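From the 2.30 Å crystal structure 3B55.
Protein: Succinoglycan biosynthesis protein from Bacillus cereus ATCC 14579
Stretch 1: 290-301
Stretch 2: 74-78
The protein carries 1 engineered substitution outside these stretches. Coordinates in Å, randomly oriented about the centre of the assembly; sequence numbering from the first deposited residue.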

# COMPACT_ATOMS: atom_id res chain seq x y z
N ASN A 290 -8.81 4.46 4.23
CA ASN A 290 -7.84 4.39 5.31
C ASN A 290 -6.62 5.24 5.02
O ASN A 290 -6.04 5.83 5.92
CB ASN A 290 -7.46 2.93 5.57
CG ASN A 290 -8.63 2.13 6.11
OD1 ASN A 290 -8.66 0.89 6.04
ND2 ASN A 290 -9.61 2.83 6.67
N ALA A 291 -6.23 5.29 3.74
CA ALA A 291 -5.08 6.09 3.34
C ALA A 291 -5.49 7.57 3.37
O ALA A 291 -4.68 8.44 3.72
CB ALA A 291 -4.65 5.71 1.94
N LYS A 292 -6.74 7.85 3.02
CA LYS A 292 -7.24 9.23 3.04
C LYS A 292 -7.37 9.71 4.48
O LYS A 292 -6.98 10.83 4.80
CB LYS A 292 -8.59 9.33 2.34
CG LYS A 292 -9.15 10.74 2.35
CD LYS A 292 -10.27 10.95 1.35
CE LYS A 292 -11.63 10.70 1.97
NZ LYS A 292 -12.70 11.33 1.14
N TRP A 293 -7.92 8.86 5.34
CA TRP A 293 -8.07 9.21 6.74
C TRP A 293 -6.71 9.62 7.36
O TRP A 293 -6.63 10.59 8.12
CB TRP A 293 -8.65 8.01 7.51
CG TRP A 293 -8.82 8.28 8.96
CD1 TRP A 293 -9.91 8.80 9.58
CD2 TRP A 293 -7.81 8.15 9.98
NE1 TRP A 293 -9.65 9.01 10.92
CE2 TRP A 293 -8.37 8.62 11.18
CE3 TRP A 293 -6.49 7.69 9.97
CZ2 TRP A 293 -7.65 8.64 12.39
CZ3 TRP A 293 -5.77 7.70 11.17
CH2 TRP A 293 -6.36 8.18 12.36
N THR A 294 -5.66 8.88 7.03
CA THR A 294 -4.32 9.15 7.55
C THR A 294 -3.83 10.55 7.16
O THR A 294 -3.41 11.32 8.00
CB THR A 294 -3.31 8.11 7.04
OG1 THR A 294 -3.75 6.80 7.41
CG2 THR A 294 -1.93 8.36 7.64
N GLU A 295 -3.86 10.84 5.87
CA GLU A 295 -3.43 12.14 5.36
C GLU A 295 -4.27 13.26 5.97
O GLU A 295 -3.74 14.28 6.42
CB GLU A 295 -3.56 12.14 3.82
CG GLU A 295 -3.01 13.37 3.09
CD GLU A 295 -3.86 14.62 3.29
OE1 GLU A 295 -5.10 14.51 3.19
OE2 GLU A 295 -3.28 15.70 3.55
N GLU A 296 -5.58 13.07 6.02
CA GLU A 296 -6.46 14.09 6.56
C GLU A 296 -6.31 14.34 8.06
O GLU A 296 -6.46 15.47 8.52
CB GLU A 296 -7.93 13.77 6.23
CG GLU A 296 -8.21 13.66 4.74
CD GLU A 296 -9.70 13.80 4.41
OE1 GLU A 296 -10.50 13.00 4.94
OE2 GLU A 296 -10.05 14.70 3.62
N HIS A 297 -6.00 13.29 8.82
CA HIS A 297 -5.84 13.45 10.26
C HIS A 297 -4.41 13.50 10.77
O HIS A 297 -4.15 14.11 11.80
CB HIS A 297 -6.58 12.35 11.02
CG HIS A 297 -8.07 12.38 10.82
ND1 HIS A 297 -8.67 12.02 9.64
CD2 HIS A 297 -9.07 12.76 11.65
CE1 HIS A 297 -9.98 12.18 9.74
NE2 HIS A 297 -10.25 12.63 10.96
N LEU A 298 -3.47 12.88 10.06
CA LEU A 298 -2.08 12.86 10.52
C LEU A 298 -1.08 13.60 9.65
O LEU A 298 0.07 13.77 10.05
CB LEU A 298 -1.62 11.41 10.74
CG LEU A 298 -2.52 10.57 11.65
CD1 LEU A 298 -1.90 9.20 11.83
CD2 LEU A 298 -2.71 11.25 13.01
N GLY A 299 -1.49 14.04 8.46
CA GLY A 299 -0.56 14.79 7.62
C GLY A 299 -0.02 14.17 6.34
O GLY A 299 -0.62 13.27 5.75
N LYS A 300 1.14 14.67 5.91
CA LYS A 300 1.78 14.18 4.70
C LYS A 300 2.02 12.68 4.84
O LYS A 300 2.71 12.23 5.75
CB LYS A 300 3.08 14.95 4.46
CG LYS A 300 2.85 16.46 4.42
CD LYS A 300 3.42 17.10 3.18
CE LYS A 300 4.93 17.02 3.15
NZ LYS A 300 5.50 17.78 2.00
N THR A 301 1.45 11.92 3.91
CA THR A 301 1.52 10.47 3.95
C THR A 301 2.12 9.78 2.73
O THR A 301 2.07 10.31 1.61
CB THR A 301 0.09 9.91 4.17
OG1 THR A 301 -0.42 10.41 5.41
CG2 THR A 301 0.09 8.38 4.21
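Stretch 2, residues 74-78: SASIV

Stretch 2 meets stretch 1 at the point where a helix gives way to a strand. The helix runs through Leu 298; Gly 299 then leaves helical geometry at phi/psi 111/-156, angles at which a CB would be jammed against the carbonyl O of the preceding residue, which by itself calls for glycine. Lys 300, at -58/121, carries the chain onward, and Thr 301 is extended at -122/153. In stretch 2, Ser 74 (-101/19), Ala 75 (-55/143) and Ser 76 (-91/-22) form an irregular lead-in, after which Ile 77 (-147/126) and Val 78 (-118/121) settle into strand.

The two extended segments run parallel. Thr 301 pairs with Ile 77, their CA atoms 4.7 Å apart, and the CA atoms of Lys 300 and Ser 76 lie 4.8 Å apart just before them. Thr 301 supplies both backbone hydrogen bonds: its N donates to Ser 76 O at 2.9 Å, and its O accepts from Val 78 N at 3.0 Å. One residue thus grips the neighbours on either side of its partner, the usual parallel pattern. Two CA-H...O contacts reinforce the pairing, Lys 300 CA to Ser 76 O and Ile 77 CA to Thr 301 O, each 3.2 Å, so each carbonyl receives both an N-H and a CA-H.

Thr 301 and Ile 77 place their side chains on the same face of the sheet, the face against which the helix packs. Thr 301 takes chi1 m, which lets OG1 donate to Gly 299 O at 2.9 Å; the buried hydroxyl is satisfied within its own stretch, and the turn behind it is tied down. Ile 77 is t at chi1 and t at chi2, an extended form that carries CD1 to 4.1 Å from Ala 291 O, a full helical turn before Glu 295. Ala 291 points toward stretch 2, and its CB lies 4.6 Å from Ile 77 CD1.

Glu 295 also points toward stretch 2. With chi1 t and chi2 m, its CG packs 4.1 Å from Ile 77 CB, while the bend brings OE2 to 3.5 Å from Ser 76 CB. This last approach is packing against a methylene; the hydroxyl of Ser 76, at chi1 m, and Glu 295 OE1 both find hydrogen bonds elsewhere in the structure.

Lys 300 leaves its backbone sideways. Chi1 is m, chi2 lies off the wells at -127°, chi3 is m and chi4 t, and the chain passes with CD 3.9 Å from Ala 75 O. Lys 300 NZ donates to a water O at 2.8 Å, and that water donates to Ala 75 O, also at 2.8 Å.

For a designer the rules are compact: glycine permits the exit, one residue makes both strand hydrogen bonds, the beta-branched pair shares a face, and a glutamate's CG packs against the isoleucine. The contact buries 329 Å² in all, across at least 214 residues of sequence.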

# COMPACT_ATOMS: atom_id res chain seq x y z
N SER A 74 4.64 19.88 -3.68
CA SER A 74 3.88 20.08 -2.45
C SER A 74 2.78 19.02 -2.24
O SER A 74 1.84 19.24 -1.48
CB SER A 74 3.26 21.48 -2.45
OG SER A 74 2.43 21.67 -3.59
N ALA A 75 2.89 17.89 -2.92
CA ALA A 75 1.90 16.82 -2.78
C ALA A 75 1.76 16.42 -1.32
O ALA A 75 2.75 16.37 -0.58
CB ALA A 75 2.32 15.60 -3.60
N SER A 76 0.54 16.11 -0.91
CA SER A 76 0.24 15.72 0.47
C SER A 76 0.33 14.21 0.68
O SER A 76 0.51 13.73 1.80
CB SER A 76 -1.18 16.14 0.83
OG SER A 76 -1.40 17.48 0.45
N ILE A 77 0.20 13.47 -0.41
CA ILE A 77 0.22 12.02 -0.32
C ILE A 77 0.84 11.45 -1.58
O ILE A 77 0.44 11.78 -2.69
CB ILE A 77 -1.22 11.52 -0.08
CG1 ILE A 77 -1.30 10.00 -0.19
CG2 ILE A 77 -2.18 12.23 -1.04
CD1 ILE A 77 -2.64 9.45 0.27
N VAL A 78 1.85 10.62 -1.37
CA VAL A 78 2.61 10.00 -2.46
C VAL A 78 2.49 8.49 -2.46
O VAL A 78 2.85 7.82 -1.49
CB VAL A 78 4.11 10.39 -2.34
CG1 VAL A 78 4.95 9.59 -3.34
CG2 VAL A 78 4.27 11.88 -2.57
O HOH W 1 5.38 17.34 -0.73